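Local atomic coordinates of alkaline phosphatase (Thermus thermophilus, PDB entry 7KWD), a protein that probably hydrolyses phosphate monoesters as a homodimeric, metal-dependent alkaline phosphatase that binds zinc and magnesium ions. Residues 146-151 against 266-271; 34-39 against 445-450; 55-60 against 285-290. All blocks are in the same frame, centred on the assembly; numbering follows the deposited sequence.

From the N terminus, segment 34-39, just before strand 40-46, meets 445-450 late in the chain and so closes the longest loop, contact 2. Inside it, helix 283-306 later packs back on helix 51-65, closing contact 3. Nested within both, the start of helix 147-153 faces strand 265-271 across the magnesium ion in contact 1. None of the loops cross. Contact 2 ties the approach to strand 40-46 to the 445-450 loop on the periphery, about 26 Å from the chain centre; contact 1 lies in the metal centre, and contact 3 joins two buried helices farther off, its centre about 21 Å from that of contact 1.

Contact 1 of 3, residues 146-151 against 266-271; sequences HATPAS and VLQVEA. With MG (magnesium ion), chain D.
Thr148 and Glu270 meet at a magnesium ion that both of them bind. Thr148 OG1 lies 2.4 Å from the magnesium and Glu270 OE2 2.0 Å from it; the two oxygens are close because they share the metal, and they are not hydrogen-bonded to each other. Glu270 reaches the ion as an extended chain, CG anti to the backbone N (chi1 -161°). Asp47 and three waters complete the six ligands.

One of these waters, 2.1 Å from the magnesium, also serves the second shell. It accepts from Thr148 N and donates to Glu270 OE1 at 2.9 Å, while His146, at the N-cap of helix 147-153, meets it with ND1 in the plane of its ring. Glu270 OE1 is hydrogen-bonded to Thr140 OG1 as well, which holds the carboxylate from its other oxygen.

The direct hydrogen bond between the segments is made by Gln268, whose NE2 donates to Thr148 O at 3.1 Å with an N-H...O angle of 165°. The donor stands above the carbonyl plane, and Ser151 OG comes to the same oxygen from the opposite face, so two donors grip it. Around this bond, Gln268 OE1 lies 3.4 Å from Thr148 CG2 and against the ring of Pro149, and Pro149 CD rests 3.6 Å from Glu270 OE1. An alanine in place of Gln268 lacks the amide, which would probably leave Thr148 O with Ser151 OG alone of these two donors and open a gap beside Pro149.

Helix and strand run nearly antiparallel here, and the chemistry implies a buried octahedral magnesium site of the alkaline phosphatase type, in which the strand supplies a carboxylate, the helix start a hydroxyl, and a bound water links the two with His146.

Contact 2 of 3, residues 34-39 against 445-450; sequences LGRRYR and QGLRFV
Arg36 and Gly446 make the shorter of two hydrogen bonds between these loops: NE donates to Gly446 O at 2.8 Å, with an N-H...O angle of 151°. The acceptor sits at the edge of the guanidinium, near its plane. A bend at chi2 (-70°) swings CD round to carry NE to this carbonyl. Gly446 has a positive phi, and a CB there would clash with Arg36 NE. Two residues on, Tyr38 OH donates to Gln445 O at 3.2 Å, tilted from the carbonyl plane, so consecutive carbonyls of 445-450 are each taken by a side chain of 34-39.

Packing centres on Leu447, which meets Tyr38 tip to tip, its CD2 against the hydroxyl, 3.4 Å from Tyr38 OH. The same methyl makes an apolar contact with Leu34 CD2 at 4.1 Å, and Arg36 CG passes alongside it. Val450 CG2 packs at 3.5 Å from Leu34 O. Leu311 of strand 310-325 and Leu442 of strand 438-443 also touch these side chains, and helix 459-468 covers Leu34 and Tyr38.

A type I beta turn from Leu447 to Val450, with Val450 N hydrogen-bonded to Leu447 O, shapes the second loop. The arrangement is an irregular loop-to-loop contact at the edge of the alkaline phosphatase fold, away from the metal sites, joining the lead-in to strand 40-46 with the connection between strands 438-443 and 454-456.

Contact 3 of 3, residues 55-60 against 285-290; sequences AIAQAY and ATLWDV
Leu287 reaches from helix 283-306 against Ala57 and Tyr60 of helix 51-65, in a buried helix-helix packing of the alkaline phosphatase fold. The short helical segments cross at -71° with their axes 9.6 Å apart, and the backbones come nearest at Ala57 and Leu287, where the small alanine permits a CA separation of 5.8 Å.

The aromatic contact is a CH-pi interaction. Leu287 CD2 stands over one face of the Tyr60 ring, 3.6 Å from its centroid and 11° off the normal, so the methyl sits close to the ring centre. The two side chains cross at about a right angle. Tyr60 has CG anti to the backbone N (chi1 -171°), which places CG 3.7 Å from Leu287 CD2. The hydroxyl end of the tyrosine reaches Trp288, with Tyr60 OH 4.4 Å from Trp288 CZ2.

The other close contacts are mostly aliphatic. Leu287 CD1, the other methyl, lies 3.8 Å from Tyr60 CB and equally near Ala57 CA, so the forked end of the leucine spans both residues: one branch over the ring, the other against the backbone. No hydrogen bond links the two segments, and the join rests on van der Waals contact.

Leu342 from a loop also touches Leu287, Phe49 lies on Val290, and helix 234-239 packs on Trp288. Helix 51-65 lies between helix 283-306 and the dimer partner, where Gln58 NE2 is hydrogen-bonded to Asn84 OD1 of the second subunit and Ala59 packs on Tyr91 of that subunit.

One turn further along helix 283-306, Val290 closes the contact, its CG1 meeting Ala57 CB at 3.6 Å.

Contact 1 of 3, residues 146-151 against 266-271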
ATOM      1  N   HIS A 146      16.122   8.322 -19.314  1.00 23.46           N
ATOM      2  CA  HIS A 146      15.639   7.153 -18.595  1.00 21.17           C
ATOM      3  C   HIS A 146      14.239   6.758 -19.068  1.00 23.43           C
ATOM      4  O   HIS A 146      13.604   7.431 -19.882  1.00 22.36           O
ATOM      5  CB  HIS A 146      15.677   7.437 -17.098  1.00 23.50           C
ATOM      6  CG  HIS A 146      15.937   6.236 -16.250  1.00 23.84           C
ATOM      7  ND1 HIS A 146      15.048   5.813 -15.283  1.00 27.57           N
ATOM      8  CD2 HIS A 146      17.003   5.391 -16.186  1.00 28.44           C
ATOM      9  CE1 HIS A 146      15.543   4.746 -14.675  1.00 34.51           C
ATOM     10  NE2 HIS A 146      16.728   4.472 -15.199  1.00 32.54           N
ATOM     11  N   ALA A 147      13.784   5.608 -18.566  1.00 20.36           N
ATOM     12  CA  ALA A 147      12.638   4.932 -19.169  1.00 21.48           C
ATOM     13  C   ALA A 147      11.377   5.774 -19.111  1.00 20.14           C
ATOM     14  O   ALA A 147      10.613   5.819 -20.079  1.00 18.94           O
ATOM     15  CB  ALA A 147      12.380   3.610 -18.465  1.00 24.56           C
ATOM     16  N   THR A 148      11.137   6.466 -17.996  1.00 21.73           N
ATOM     17  CA  THR A 148       9.831   7.095 -17.832  1.00 23.92           C
ATOM     18  C   THR A 148       9.652   8.244 -18.806  1.00 21.17           C
ATOM     19  O   THR A 148       8.637   8.278 -19.523  1.00 21.62           O
ATOM     20  CB  THR A 148       9.650   7.533 -16.379  1.00 22.23           C
ATOM     21  OG1 THR A 148       9.694   6.380 -15.528  1.00 21.70           O
ATOM     22  CG2 THR A 148       8.321   8.225 -16.230  1.00 26.20           C
ATOM     23  N   PRO A 149      10.569   9.196 -18.905  1.00 21.49           N
ATOM     24  CA  PRO A 149      10.437  10.223 -19.955  1.00 21.31           C
ATOM     25  C   PRO A 149      10.536   9.639 -21.339  1.00 23.23           C
ATOM     26  O   PRO A 149       9.762  10.016 -22.244  1.00 21.91           O
ATOM     27  CB  PRO A 149      11.605  11.194 -19.658  1.00 24.03           C
ATOM     28  CG  PRO A 149      12.533  10.442 -18.765  1.00 23.19           C
ATOM     29  CD  PRO A 149      11.676   9.466 -17.978  1.00 24.67           C
ATOM     30  N   ALA A 150      11.464   8.688 -21.533  1.00 19.84           N
ATOM     31  CA  ALA A 150      11.713   8.236 -22.894  1.00 20.91           C
ATOM     32  C   ALA A 150      10.509   7.489 -23.444  1.00 20.93           C
ATOM     33  O   ALA A 150      10.196   7.595 -24.640  1.00 22.71           O
ATOM     34  CB  ALA A 150      12.971   7.377 -22.952  1.00 23.53           C
ATOM     35  N   SER A 151       9.811   6.730 -22.583  1.00 21.25           N
ATOM     36  CA  SER A 151       8.687   5.939 -23.064  1.00 19.36           C
ATOM     37  C   SER A 151       7.566   6.816 -23.581  1.00 22.62           C
ATOM     38  O   SER A 151       6.664   6.316 -24.251  1.00 23.49           O
ATOM     39  CB  SER A 151       8.150   5.053 -21.945  1.00 24.17           C
ATOM     40  OG  SER A 151       7.506   5.876 -20.959  1.00 23.42           O
ATOM     41  N   VAL A 266       2.518  19.781 -23.776  1.00 19.59           N
ATOM     42  CA  VAL A 266       2.485  18.632 -22.877  1.00 20.01           C
ATOM     43  C   VAL A 266       3.819  18.579 -22.136  1.00 21.74           C
ATOM     44  O   VAL A 266       4.872  18.877 -22.708  1.00 21.87           O
ATOM     45  CB  VAL A 266       2.214  17.313 -23.631  1.00 25.40           C
ATOM     46  CG1 VAL A 266       0.846  17.384 -24.327  1.00 27.18           C
ATOM     47  CG2 VAL A 266       3.323  16.999 -24.634  1.00 24.50           C
ATOM     48  N   LEU A 267       3.765  18.212 -20.869  1.00 24.18           N
ATOM     49  CA  LEU A 267       4.925  18.176 -20.004  1.00 21.62           C
ATOM     50  C   LEU A 267       4.833  16.920 -19.166  1.00 23.82           C
ATOM     51  O   LEU A 267       3.777  16.618 -18.605  1.00 22.01           O
ATOM     52  CB  LEU A 267       4.969  19.414 -19.109  1.00 19.62           C
ATOM     53  CG  LEU A 267       5.863  19.431 -17.882  1.00 20.39           C
ATOM     54  CD1 LEU A 267       7.303  19.286 -18.381  1.00 19.74           C
ATOM     55  CD2 LEU A 267       5.674  20.734 -17.076  1.00 18.04           C
ATOM     56  N   GLN A 268       5.923  16.174 -19.096  1.00 23.10           N
ATOM     57  CA  GLN A 268       6.084  15.152 -18.080  1.00 21.09           C
ATOM     58  C   GLN A 268       7.082  15.676 -17.053  1.00 19.13           C
ATOM     59  O   GLN A 268       8.172  16.144 -17.411  1.00 24.38           O
ATOM     60  CB  GLN A 268       6.578  13.829 -18.661  1.00 21.04           C
ATOM     61  CG  GLN A 268       6.590  12.706 -17.601  1.00 21.18           C
ATOM     62  CD  GLN A 268       7.394  11.472 -17.991  1.00 25.71           C
ATOM     63  OE1 GLN A 268       8.540  11.310 -17.588  1.00 22.78           O
ATOM     64  NE2 GLN A 268       6.766  10.565 -18.734  1.00 21.85           N
ATOM     65  N   VAL A 269       6.687  15.670 -15.793  1.00 21.27           N
ATOM     66  CA  VAL A 269       7.589  15.900 -14.673  1.00 18.40           C
ATOM     67  C   VAL A 269       7.719  14.580 -13.957  1.00 18.69           C
ATOM     68  O   VAL A 269       6.701  13.968 -13.626  1.00 22.65           O
ATOM     69  CB  VAL A 269       7.051  16.975 -13.714  1.00 24.88           C
ATOM     70  CG1 VAL A 269       8.045  17.219 -12.565  1.00 22.81           C
ATOM     71  CG2 VAL A 269       6.740  18.247 -14.487  1.00 27.82           C
ATOM     72  N   GLU A 270       8.955  14.148 -13.697  1.00 20.08           N
ATOM     73  CA  GLU A 270       9.184  12.884 -13.021  1.00 27.41           C
ATOM     74  C   GLU A 270       9.967  13.082 -11.736  1.00 24.77           C
ATOM     75  O   GLU A 270      11.090  13.612 -11.756  1.00 25.86           O
ATOM     76  CB  GLU A 270       9.933  11.866 -13.886  1.00 25.29           C
ATOM     77  CG  GLU A 270       9.709  10.445 -13.290  1.00 26.44           C
ATOM     78  CD  GLU A 270      10.771   9.484 -13.709  1.00 26.71           C
ATOM     79  OE1 GLU A 270      11.726   9.933 -14.387  1.00 27.28           O
ATOM     80  OE2 GLU A 270      10.631   8.311 -13.371  1.00 24.58           O
ATOM     81  N   ALA A 271       9.367  12.682 -10.621  1.00 24.45           N
ATOM     82  CA  ALA A 271      10.093  12.497  -9.369  1.00 22.45           C
ATOM     83  C   ALA A 271      10.579  11.063  -9.423  1.00 24.33           C
ATOM     84  O   ALA A 271       9.994  10.151  -8.845  1.00 23.37           O
ATOM     85  CB  ALA A 271       9.206  12.763  -8.164  1.00 25.24           C
TER
HETATM   86 MG    MG D 602      11.386   6.490 -13.870  1.00 33.75          MG
HETATM   87  O   HOH W   1      12.621   7.339 -15.373  1.00 29.14           O
HETATM   88  O   HOH W   2      12.117   4.779 -14.469  1.00 33.87           O
HETATM   89  O   HOH W   3      12.783   6.294 -12.020  1.00 25.03           O

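Contact 2 of 3, residues 34-39 against 445-450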
ATOM      1  N   LEU A  34     -13.261  11.727 -18.551  1.00 22.71           N
ATOM      2  CA  LEU A  34     -13.091  13.056 -17.976  1.00 22.24           C
ATOM      3  C   LEU A  34     -14.337  13.907 -18.159  1.00 27.77           C
ATOM      4  O   LEU A  34     -14.728  14.648 -17.249  1.00 27.66           O
ATOM      5  CB  LEU A  34     -11.914  13.755 -18.633  1.00 22.90           C
ATOM      6  CG  LEU A  34     -10.494  13.258 -18.342  1.00 25.03           C
ATOM      7  CD1 LEU A  34      -9.513  14.052 -19.227  1.00 28.90           C
ATOM      8  CD2 LEU A  34     -10.162  13.405 -16.843  1.00 25.82           C
ATOM      9  N   GLY A  35     -14.947  13.847 -19.331  1.00 25.10           N
ATOM     10  CA  GLY A  35     -16.036  14.756 -19.647  1.00 30.86           C
ATOM     11  C   GLY A  35     -15.634  16.199 -19.842  1.00 31.84           C
ATOM     12  O   GLY A  35     -16.497  17.059 -19.828  1.00 29.47           O
ATOM     13  N   ARG A  36     -14.341  16.480 -20.012  1.00 29.04           N
ATOM     14  CA  ARG A  36     -13.816  17.823 -20.215  1.00 34.96           C
ATOM     15  C   ARG A  36     -12.719  17.737 -21.264  1.00 26.01           C
ATOM     16  O   ARG A  36     -12.110  16.691 -21.468  1.00 25.72           O
ATOM     17  CB  ARG A  36     -13.194  18.448 -18.953  1.00 30.13           C
ATOM     18  CG  ARG A  36     -14.139  18.651 -17.807  1.00 38.31           C
ATOM     19  CD  ARG A  36     -15.166  19.760 -18.071  1.00 47.47           C
ATOM     20  NE  ARG A  36     -16.166  19.806 -17.001  1.00 58.39           N
ATOM     21  CZ  ARG A  36     -17.192  20.655 -16.948  1.00 61.01           C
ATOM     22  NH1 ARG A  36     -17.371  21.544 -17.917  1.00 57.31           N
ATOM     23  NH2 ARG A  36     -18.041  20.611 -15.925  1.00 55.90           N
ATOM     24  N   ARG A  37     -12.465  18.862 -21.917  1.00 23.78           N
ATOM     25  CA  ARG A  37     -11.389  18.982 -22.890  1.00 27.41           C
ATOM     26  C   ARG A  37     -10.433  20.075 -22.439  1.00 30.81           C
ATOM     27  O   ARG A  37     -10.804  20.963 -21.675  1.00 27.00           O
ATOM     28  CB  ARG A  37     -11.922  19.271 -24.259  1.00 27.36           C
ATOM     29  CG  ARG A  37     -12.673  18.103 -24.855  1.00 38.56           C
ATOM     30  CD  ARG A  37     -13.804  18.633 -25.713  1.00 52.80           C
ATOM     31  NE  ARG A  37     -14.874  17.681 -26.031  1.00 49.42           N
ATOM     32  CZ  ARG A  37     -15.145  17.242 -27.261  1.00 51.09           C
ATOM     33  NH1 ARG A  37     -14.393  17.622 -28.288  1.00 55.90           N
ATOM     34  NH2 ARG A  37     -16.150  16.411 -27.460  1.00 40.32           N
ATOM     35  N   TYR A  38      -9.182  19.961 -22.888  1.00 24.41           N
ATOM     36  CA  TYR A  38      -8.103  20.802 -22.431  1.00 29.64           C
ATOM     37  C   TYR A  38      -7.193  21.077 -23.609  1.00 27.10           C
ATOM     38  O   TYR A  38      -7.197  20.338 -24.595  1.00 25.43           O
ATOM     39  CB  TYR A  38      -7.315  20.130 -21.290  1.00 23.64           C
ATOM     40  CG  TYR A  38      -8.153  19.844 -20.078  1.00 23.78           C
ATOM     41  CD1 TYR A  38      -8.306  20.783 -19.075  1.00 22.20           C
ATOM     42  CD2 TYR A  38      -8.783  18.619 -19.938  1.00 25.47           C
ATOM     43  CE1 TYR A  38      -9.077  20.496 -17.946  1.00 30.23           C
ATOM     44  CE2 TYR A  38      -9.561  18.328 -18.842  1.00 26.99           C
ATOM     45  CZ  TYR A  38      -9.709  19.260 -17.848  1.00 27.18           C
ATOM     46  OH  TYR A  38     -10.481  18.958 -16.760  1.00 27.20           O
ATOM     47  N   ARG A  39      -6.419  22.161 -23.491  1.00 27.12           N
ATOM     48  CA  ARG A  39      -5.374  22.481 -24.450  1.00 28.57           C
ATOM     49  C   ARG A  39      -3.995  22.020 -23.998  1.00 28.74           C
ATOM     50  O   ARG A  39      -3.147  21.724 -24.842  1.00 26.84           O
ATOM     51  CB  ARG A  39      -5.304  23.997 -24.728  1.00 32.60           C
ATOM     52  CG  ARG A  39      -4.693  24.311 -26.133  1.00 43.81           C
ATOM     53  CD  ARG A  39      -4.502  25.822 -26.436  1.00 48.26           C
ATOM     54  NE  ARG A  39      -3.941  26.483 -25.277  1.00 49.83           N
ATOM     55  CZ  ARG A  39      -2.866  27.264 -25.273  1.00 48.96           C
ATOM     56  NH1 ARG A  39      -2.218  27.533 -26.402  1.00 44.95           N
ATOM     57  NH2 ARG A  39      -2.453  27.779 -24.106  1.00 45.90           N
ATOM     58  N   GLN A 445     -10.074  21.790 -13.745  1.00 54.72           N
ATOM     59  CA  GLN A 445     -11.342  22.482 -13.617  1.00 53.86           C
ATOM     60  C   GLN A 445     -12.451  21.581 -14.117  1.00 34.29           C
ATOM     61  O   GLN A 445     -12.339  20.982 -15.194  1.00 39.94           O
ATOM     62  CB  GLN A 445     -11.309  23.785 -14.422  1.00 52.18           C
ATOM     63  CG  GLN A 445     -12.636  24.529 -14.479  1.00 53.03           C
ATOM     64  CD  GLN A 445     -12.490  25.920 -15.094  1.00 69.45           C
ATOM     65  OE1 GLN A 445     -12.788  26.124 -16.277  1.00 57.12           O
ATOM     66  NE2 GLN A 445     -12.022  26.881 -14.288  1.00 56.33           N
ATOM     67  N   GLY A 446     -13.513  21.469 -13.330  1.00 40.07           N
ATOM     68  CA  GLY A 446     -14.733  20.842 -13.802  1.00 40.98           C
ATOM     69  C   GLY A 446     -14.786  19.339 -13.722  1.00 30.00           C
ATOM     70  O   GLY A 446     -15.550  18.717 -14.456  1.00 30.96           O
ATOM     71  N   LEU A 447     -14.010  18.736 -12.831  1.00 34.93           N
ATOM     72  CA  LEU A 447     -13.895  17.293 -12.744  1.00 33.27           C
ATOM     73  C   LEU A 447     -14.643  16.735 -11.561  1.00 35.12           C
ATOM     74  O   LEU A 447     -14.493  15.554 -11.247  1.00 31.64           O
ATOM     75  CB  LEU A 447     -12.427  16.899 -12.657  1.00 28.82           C
ATOM     76  CG  LEU A 447     -11.626  17.244 -13.905  1.00 32.90           C
ATOM     77  CD1 LEU A 447     -10.191  16.878 -13.709  1.00 36.55           C
ATOM     78  CD2 LEU A 447     -12.198  16.523 -15.132  1.00 31.10           C
ATOM     79  N   ARG A 448     -15.467  17.551 -10.911  1.00 31.87           N
ATOM     80  CA  ARG A 448     -16.045  17.143  -9.627  1.00 46.27           C
ATOM     81  C   ARG A 448     -16.826  15.828  -9.712  1.00 45.45           C
ATOM     82  O   ARG A 448     -16.910  15.093  -8.719  1.00 44.78           O
ATOM     83  CB  ARG A 448     -16.952  18.260  -9.095  1.00 49.67           C
ATOM     84  CG  ARG A 448     -18.172  18.506  -9.968  1.00 55.11           C
ATOM     85  CD  ARG A 448     -19.077  19.650  -9.447  1.00 72.78           C
ATOM     86  NE  ARG A 448     -19.228  19.706  -7.989  1.00 66.92           N
ATOM     87  CZ  ARG A 448     -20.294  20.209  -7.357  1.00 60.21           C
ATOM     88  NH1 ARG A 448     -21.324  20.699  -8.048  1.00 66.41           N
ATOM     89  NH2 ARG A 448     -20.331  20.230  -6.029  1.00 55.90           N
ATOM     90  N   PHE A 449     -17.399  15.504 -10.867  1.00 36.73           N
ATOM     91  CA  PHE A 449     -18.223  14.308 -10.966  1.00 50.00           C
ATOM     92  C   PHE A 449     -17.476  13.101 -11.531  1.00 45.94           C
ATOM     93  O   PHE A 449     -18.097  12.061 -11.784  1.00 46.39           O
ATOM     94  CB  PHE A 449     -19.472  14.613 -11.791  1.00 50.88           C
ATOM     95  CG  PHE A 449     -20.378  15.628 -11.135  1.00 63.96           C
ATOM     96  CD1 PHE A 449     -20.431  15.736  -9.733  1.00 61.46           C
ATOM     97  CD2 PHE A 449     -21.160  16.482 -11.902  1.00 60.52           C
ATOM     98  CE1 PHE A 449     -21.251  16.672  -9.112  1.00 54.05           C
ATOM     99  CE2 PHE A 449     -21.990  17.425 -11.292  1.00 65.08           C
ATOM    100  CZ  PHE A 449     -22.033  17.520  -9.895  1.00 73.73           C
ATOM    101  N   VAL A 450     -16.160  13.192 -11.677  1.00 36.94           N
ATOM    102  CA  VAL A 450     -15.368  12.065 -12.156  1.00 38.39           C
ATOM    103  C   VAL A 450     -15.102  11.089 -11.010  1.00 35.37           C
ATOM    104  O   VAL A 450     -14.483  11.450 -10.008  1.00 35.40           O
ATOM    105  CB  VAL A 450     -14.052  12.555 -12.781  1.00 31.72           C
ATOM    106  CG1 VAL A 450     -13.208  11.346 -13.200  1.00 26.29           C
ATOM    107  CG2 VAL A 450     -14.341  13.475 -13.928  1.00 27.39           C
TER

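Contact 3 of 3, residues 55-60 against 285-290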
ATOM      1  N   ALA A  55       2.198   7.739   3.619  1.00 20.57           N
ATOM      2  CA  ALA A  55       1.879   7.873   5.034  1.00 18.25           C
ATOM      3  C   ALA A  55       3.035   8.492   5.811  1.00 25.70           C
ATOM      4  O   ALA A  55       2.814   9.317   6.708  1.00 21.78           O
ATOM      5  CB  ALA A  55       1.537   6.500   5.611  1.00 22.91           C
ATOM      6  N   ILE A  56       4.275   8.085   5.489  1.00 21.11           N
ATOM      7  CA  ILE A  56       5.453   8.639   6.171  1.00 21.36           C
ATOM      8  C   ILE A  56       5.606  10.128   5.885  1.00 21.86           C
ATOM      9  O   ILE A  56       5.862  10.914   6.793  1.00 25.50           O
ATOM     10  CB  ILE A  56       6.729   7.864   5.774  1.00 20.40           C
ATOM     11  CG1 ILE A  56       6.732   6.466   6.391  1.00 24.22           C
ATOM     12  CG2 ILE A  56       7.975   8.608   6.248  1.00 24.10           C
ATOM     13  CD1 ILE A  56       7.689   5.480   5.658  1.00 24.07           C
ATOM     14  N   ALA A  57       5.509  10.531   4.614  1.00 26.62           N
ATOM     15  CA  ALA A  57       5.662  11.945   4.293  1.00 22.22           C
ATOM     16  C   ALA A  57       4.514  12.783   4.857  1.00 27.40           C
ATOM     17  O   ALA A  57       4.712  13.928   5.292  1.00 22.26           O
ATOM     18  CB  ALA A  57       5.726  12.133   2.785  1.00 19.68           C
ATOM     19  N   GLN A  58       3.291  12.260   4.766  1.00 18.96           N
ATOM     20  CA  GLN A  58       2.132  12.927   5.357  1.00 26.47           C
ATOM     21  C   GLN A  58       2.360  13.212   6.840  1.00 21.09           C
ATOM     22  O   GLN A  58       2.113  14.319   7.314  1.00 20.37           O
ATOM     23  CB  GLN A  58       0.890  12.054   5.174  1.00 21.16           C
ATOM     24  CG  GLN A  58      -0.399  12.645   5.735  1.00 27.59           C
ATOM     25  CD  GLN A  58      -1.577  11.685   5.576  1.00 24.42           C
ATOM     26  OE1 GLN A  58      -2.576  12.007   4.931  1.00 21.31           O
ATOM     27  NE2 GLN A  58      -1.459  10.500   6.167  1.00 28.37           N
ATOM     28  N   ALA A  59       2.851  12.206   7.571  1.00 22.73           N
ATOM     29  CA  ALA A  59       3.095  12.356   8.996  1.00 26.47           C
ATOM     30  C   ALA A  59       4.256  13.291   9.241  1.00 29.63           C
ATOM     31  O   ALA A  59       4.192  14.153  10.124  1.00 27.78           O
ATOM     32  CB  ALA A  59       3.372  10.991   9.628  1.00 23.80           C
ATOM     33  N   TYR A  60       5.323  13.150   8.455  1.00 25.46           N
ATOM     34  CA  TYR A  60       6.501  13.979   8.679  1.00 25.81           C
ATOM     35  C   TYR A  60       6.172  15.458   8.498  1.00 25.81           C
ATOM     36  O   TYR A  60       6.590  16.308   9.287  1.00 25.60           O
ATOM     37  CB  TYR A  60       7.623  13.551   7.738  1.00 22.18           C
ATOM     38  CG  TYR A  60       8.947  14.229   8.062  1.00 28.00           C
ATOM     39  CD1 TYR A  60       9.264  15.445   7.517  1.00 29.63           C
ATOM     40  CD2 TYR A  60       9.860  13.659   8.958  1.00 26.63           C
ATOM     41  CE1 TYR A  60      10.447  16.084   7.836  1.00 24.49           C
ATOM     42  CE2 TYR A  60      11.066  14.301   9.261  1.00 24.43           C
ATOM     43  CZ  TYR A  60      11.345  15.498   8.711  1.00 25.73           C
ATOM     44  OH  TYR A  60      12.522  16.161   9.019  1.00 34.83           O
ATOM     45  N   ALA A 285      15.899   9.074   2.363  1.00 27.11           N
ATOM     46  CA  ALA A 285      16.015   9.571   1.000  1.00 23.15           C
ATOM     47  C   ALA A 285      14.649   9.595   0.294  1.00 18.99           C
ATOM     48  O   ALA A 285      14.321  10.563  -0.402  1.00 23.72           O
ATOM     49  CB  ALA A 285      17.018   8.732   0.213  1.00 25.28           C
ATOM     50  N   THR A 286      13.836   8.562   0.502  1.00 23.62           N
ATOM     51  CA  THR A 286      12.490   8.548  -0.066  1.00 22.59           C
ATOM     52  C   THR A 286      11.695   9.756   0.390  1.00 20.95           C
ATOM     53  O   THR A 286      11.045  10.432  -0.417  1.00 23.71           O
ATOM     54  CB  THR A 286      11.773   7.272   0.341  1.00 25.77           C
ATOM     55  OG1 THR A 286      12.527   6.160  -0.130  1.00 27.64           O
ATOM     56  CG2 THR A 286      10.372   7.257  -0.225  1.00 27.15           C
ATOM     57  N   LEU A 287      11.747  10.043   1.681  1.00 24.49           N
ATOM     58  CA  LEU A 287      10.997  11.150   2.232  1.00 21.98           C
ATOM     59  C   LEU A 287      11.364  12.458   1.554  1.00 24.56           C
ATOM     60  O   LEU A 287      10.483  13.232   1.179  1.00 24.12           O
ATOM     61  CB  LEU A 287      11.245  11.249   3.735  1.00 29.33           C
ATOM     62  CG  LEU A 287      10.860  12.573   4.386  1.00 26.40           C
ATOM     63  CD1 LEU A 287       9.345  12.709   4.435  1.00 28.44           C
ATOM     64  CD2 LEU A 287      11.407  12.653   5.824  1.00 31.03           C
ATOM     65  N   TRP A 288      12.669  12.747   1.421  1.00 24.27           N
ATOM     66  CA  TRP A 288      13.055  14.044   0.880  1.00 25.12           C
ATOM     67  C   TRP A 288      12.732  14.156  -0.608  1.00 21.03           C
ATOM     68  O   TRP A 288      12.423  15.257  -1.075  1.00 24.29           O
ATOM     69  CB  TRP A 288      14.541  14.347   1.180  1.00 26.08           C
ATOM     70  CG  TRP A 288      14.638  14.889   2.573  1.00 27.30           C
ATOM     71  CD1 TRP A 288      15.079  14.234   3.672  1.00 25.99           C
ATOM     72  CD2 TRP A 288      14.219  16.185   3.023  1.00 27.46           C
ATOM     73  NE1 TRP A 288      14.977  15.033   4.770  1.00 30.71           N
ATOM     74  CE2 TRP A 288      14.454  16.242   4.400  1.00 30.01           C
ATOM     75  CE3 TRP A 288      13.687  17.299   2.391  1.00 26.16           C
ATOM     76  CZ2 TRP A 288      14.158  17.367   5.163  1.00 30.85           C
ATOM     77  CZ3 TRP A 288      13.397  18.426   3.151  1.00 30.31           C
ATOM     78  CH2 TRP A 288      13.639  18.449   4.520  1.00 23.47           C
ATOM     79  N   ASP A 289      12.755  13.053  -1.363  1.00 21.59           N
ATOM     80  CA  ASP A 289      12.324  13.150  -2.762  1.00 22.44           C
ATOM     81  C   ASP A 289      10.806  13.287  -2.852  1.00 20.06           C
ATOM     82  O   ASP A 289      10.280  13.917  -3.783  1.00 23.15           O
ATOM     83  CB  ASP A 289      12.822  11.946  -3.577  1.00 21.02           C
ATOM     84  CG  ASP A 289      14.206  12.196  -4.198  1.00 28.94           C
ATOM     85  OD1 ASP A 289      15.049  12.790  -3.498  1.00 22.84           O
ATOM     86  OD2 ASP A 289      14.448  11.857  -5.389  1.00 26.79           O
ATOM     87  N   VAL A 290      10.084  12.755  -1.872  1.00 27.57           N
ATOM     88  CA  VAL A 290       8.651  12.994  -1.835  1.00 18.96           C
ATOM     89  C   VAL A 290       8.369  14.435  -1.468  1.00 20.60           C
ATOM     90  O   VAL A 290       7.440  15.044  -2.006  1.00 23.35           O
ATOM     91  CB  VAL A 290       7.965  12.034  -0.854  1.00 20.85           C
ATOM     92  CG1 VAL A 290       6.493  12.414  -0.699  1.00 23.85           C
ATOM     93  CG2 VAL A 290       8.073  10.619  -1.368  1.00 23.95           C
TER